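Local coordinates for UL37 (Suid herpesvirus 1, PDB 4K70), which is an inner tegument protein of the herpesvirus particle thought to act in control of viral trafficking, present here as its N-terminal half, which binds calcium ions, at residues R48-A53 and D101-A106. Numbering follows the deposited sequence.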
ATOM      1  N   ARG A  48      -7.839  35.276  -7.721  1.00 29.17           N
ATOM      2  CA  ARG A  48      -7.998  36.270  -6.663  1.00 27.91           C
ATOM      3  C   ARG A  48      -6.880  36.159  -5.636  1.00 31.09           C
ATOM      4  O   ARG A  48      -6.324  37.165  -5.204  1.00 33.76           O
ATOM      5  CB  ARG A  48      -9.346  36.090  -5.942  1.00 32.92           C
ATOM      6  CG  ARG A  48     -10.588  36.272  -6.811  1.00 37.55           C
ATOM      7  CD  ARG A  48     -11.824  35.612  -6.155  1.00 44.83           C
ATOM      8  NE  ARG A  48     -12.147  36.213  -4.859  1.00 49.38           N
ATOM      9  CZ  ARG A  48     -13.004  35.700  -3.975  1.00 55.61           C
ATOM     10  NH1 ARG A  48     -13.635  34.558  -4.229  1.00 50.36           N
ATOM     11  NH2 ARG A  48     -13.226  36.330  -2.827  1.00 53.00           N
ATOM     12  N   ALA A  49      -6.567  34.937  -5.212  1.00 27.75           N
ATOM     13  CA  ALA A  49      -5.494  34.755  -4.244  1.00 29.06           C
ATOM     14  C   ALA A  49      -4.165  35.261  -4.813  1.00 27.41           C
ATOM     15  O   ALA A  49      -3.443  35.998  -4.153  1.00 28.53           O
ATOM     16  CB  ALA A  49      -5.380  33.296  -3.805  1.00 27.53           C
ATOM     17  N   LEU A  50      -3.853  34.878  -6.044  1.00 28.85           N
ATOM     18  CA  LEU A  50      -2.595  35.298  -6.647  1.00 27.94           C
ATOM     19  C   LEU A  50      -2.543  36.819  -6.807  1.00 32.48           C
ATOM     20  O   LEU A  50      -1.526  37.450  -6.518  1.00 31.61           O
ATOM     21  CB  LEU A  50      -2.395  34.631  -8.008  1.00 26.74           C
ATOM     22  CG  LEU A  50      -1.085  35.079  -8.643  1.00 30.17           C
ATOM     23  CD1 LEU A  50       0.102  34.429  -7.906  1.00 25.78           C
ATOM     24  CD2 LEU A  50      -1.071  34.781 -10.133  1.00 36.59           C
ATOM     25  N   ARG A  51      -3.645  37.395  -7.277  1.00 28.23           N
ATOM     26  CA  ARG A  51      -3.748  38.839  -7.467  1.00 33.51           C
ATOM     27  C   ARG A  51      -3.571  39.597  -6.159  1.00 32.24           C
ATOM     28  O   ARG A  51      -2.893  40.615  -6.116  1.00 37.14           O
ATOM     29  CB  ARG A  51      -5.090  39.195  -8.108  1.00 33.93           C
ATOM     30  CG  ARG A  51      -5.087  39.072  -9.603  1.00 37.76           C
ATOM     31  CD  ARG A  51      -4.423  40.282 -10.221  1.00 42.84           C
ATOM     32  NE  ARG A  51      -4.144  40.098 -11.640  1.00 42.85           N
ATOM     33  CZ  ARG A  51      -3.454  40.968 -12.366  1.00 43.06           C
ATOM     34  NH1 ARG A  51      -2.989  42.070 -11.792  1.00 47.00           N
ATOM     35  NH2 ARG A  51      -3.228  40.743 -13.658  1.00 43.87           N
ATOM     36  N   LEU A  52      -4.174  39.091  -5.093  1.00 31.71           N
ATOM     37  CA  LEU A  52      -4.066  39.709  -3.775  1.00 35.63           C
ATOM     38  C   LEU A  52      -2.658  39.604  -3.186  1.00 37.47           C
ATOM     39  O   LEU A  52      -2.191  40.499  -2.469  1.00 35.86           O
ATOM     40  CB  LEU A  52      -5.077  39.069  -2.816  1.00 34.82           C
ATOM     41  CG  LEU A  52      -6.540  39.446  -3.036  1.00 36.24           C
ATOM     42  CD1 LEU A  52      -7.430  38.476  -2.293  1.00 37.60           C
ATOM     43  CD2 LEU A  52      -6.779  40.861  -2.553  1.00 40.97           C
ATOM     44  N   ALA A  53      -1.981  38.499  -3.470  1.00 33.83           N
ATOM     45  CA  ALA A  53      -0.614  38.352  -3.000  1.00 34.69           C
ATOM     46  C   ALA A  53       0.301  39.283  -3.792  1.00 33.59           C
ATOM     47  O   ALA A  53       1.139  39.976  -3.219  1.00 34.34           O
ATOM     48  CB  ALA A  53      -0.159  36.907  -3.108  1.00 29.90           C
ATOM     49  N   ASP A 101      -2.381  32.507 -18.297  1.00 37.92           N
ATOM     50  CA  ASP A 101      -1.676  33.734 -18.649  1.00 38.26           C
ATOM     51  C   ASP A 101      -1.773  34.812 -17.579  1.00 35.53           C
ATOM     52  O   ASP A 101      -0.852  35.610 -17.436  1.00 31.79           O
ATOM     53  CB  ASP A 101      -2.151  34.266 -19.998  1.00 39.31           C
ATOM     54  CG  ASP A 101      -1.671  33.413 -21.149  1.00 47.81           C
ATOM     55  OD1 ASP A 101      -0.699  32.650 -20.951  1.00 43.63           O
ATOM     56  OD2 ASP A 101      -2.255  33.505 -22.248  1.00 57.10           O
ATOM     57  N   ASP A 102      -2.854  34.822 -16.799  1.00 31.99           N
ATOM     58  CA  ASP A 102      -3.023  35.889 -15.805  1.00 34.33           C
ATOM     59  C   ASP A 102      -2.051  35.778 -14.661  1.00 36.76           C
ATOM     60  O   ASP A 102      -1.737  36.776 -14.005  1.00 37.68           O
ATOM     61  CB  ASP A 102      -4.449  35.962 -15.238  1.00 40.45           C
ATOM     62  CG  ASP A 102      -4.668  37.213 -14.365  1.00 44.21           C
ATOM     63  OD1 ASP A 102      -4.242  38.318 -14.776  1.00 42.17           O
ATOM     64  OD2 ASP A 102      -5.239  37.097 -13.261  1.00 46.80           O
ATOM     65  N   THR A 103      -1.590  34.556 -14.401  1.00 30.83           N
ATOM     66  CA  THR A 103      -0.660  34.325 -13.320  1.00 32.34           C
ATOM     67  C   THR A 103       0.680  34.967 -13.656  1.00 30.32           C
ATOM     68  O   THR A 103       1.283  35.644 -12.824  1.00 30.08           O
ATOM     69  CB  THR A 103      -0.468  32.809 -13.075  1.00 32.17           C
ATOM     70  OG1 THR A 103      -1.720  32.235 -12.680  1.00 28.23           O
ATOM     71  CG2 THR A 103       0.570  32.567 -11.992  1.00 25.83           C
ATOM     72  N   THR A 104       1.142  34.730 -14.880  1.00 30.99           N
ATOM     73  CA  THR A 104       2.368  35.343 -15.375  1.00 33.68           C
ATOM     74  C   THR A 104       2.230  36.867 -15.425  1.00 35.46           C
ATOM     75  O   THR A 104       3.118  37.591 -14.968  1.00 36.15           O
ATOM     76  CB  THR A 104       2.701  34.831 -16.787  1.00 38.14           C
ATOM     77  OG1 THR A 104       2.901  33.412 -16.741  1.00 37.38           O
ATOM     78  CG2 THR A 104       3.969  35.523 -17.342  1.00 37.95           C
ATOM     79  N   ALA A 105       1.109  37.344 -15.963  1.00 33.39           N
ATOM     80  CA  ALA A 105       0.879  38.778 -16.110  1.00 34.37           C
ATOM     81  C   ALA A 105       0.908  39.473 -14.750  1.00 36.36           C
ATOM     82  O   ALA A 105       1.504  40.542 -14.603  1.00 35.82           O
ATOM     83  CB  ALA A 105      -0.444  39.045 -16.840  1.00 30.38           C
ATOM     84  N   ALA A 106       0.312  38.846 -13.743  1.00 33.06           N
ATOM     85  CA  ALA A 106       0.263  39.452 -12.414  1.00 34.58           C
ATOM     86  C   ALA A 106       1.622  39.462 -11.727  1.00 35.25           C
ATOM     87  O   ALA A 106       2.020  40.463 -11.122  1.00 36.22           O
ATOM     88  CB  ALA A 106      -0.771  38.760 -11.538  1.00 32.59           C
TER
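The helical segments 48-53 and 101-106 run nearly parallel, their axes 5° apart and 9.9 Å from each other at closest approach. Leu50 and Arg51 carry the contact from the first helix. Leu50 holds CG anti to its backbone N (chi1 180°), which aims the side chain at the second helix. Its CD2 methyl butts against Thr103 at about a right angle. The fit is tight: CD2 of Leu50 lies 3.2 Å from CA of Thr103 and 3.3 Å from its CG2. The hydroxyl OG1 of Thr103 is hydrogen-bonded to Val98 O and Trp46 NE1, which fixes the rotation of this side chain.

Arg51 bends at chi2 (-79°), and its guanidinium reaches across to the second helix. NH2 of Arg51 forms a salt bridge with OD1 of Asp102 at 2.9 Å. The bond is almost straight, lies in the guanidinium plane and uses the syn lone pair of OD1. CB of Ala106 sits over the centre of one guanidinium face, 3.6 Å from CZ of Arg51. NH1 of Arg51 pairs with Glu109, so two carboxylates from helix 101-109 hold the group.

Leu72 of helix 63-78 also packs on Leu50. The arrangement is parallel helix-helix packing in an all-helical fold, joining helices 39-60 and 101-109 through a buried apolar contact bordered by a salt bridge.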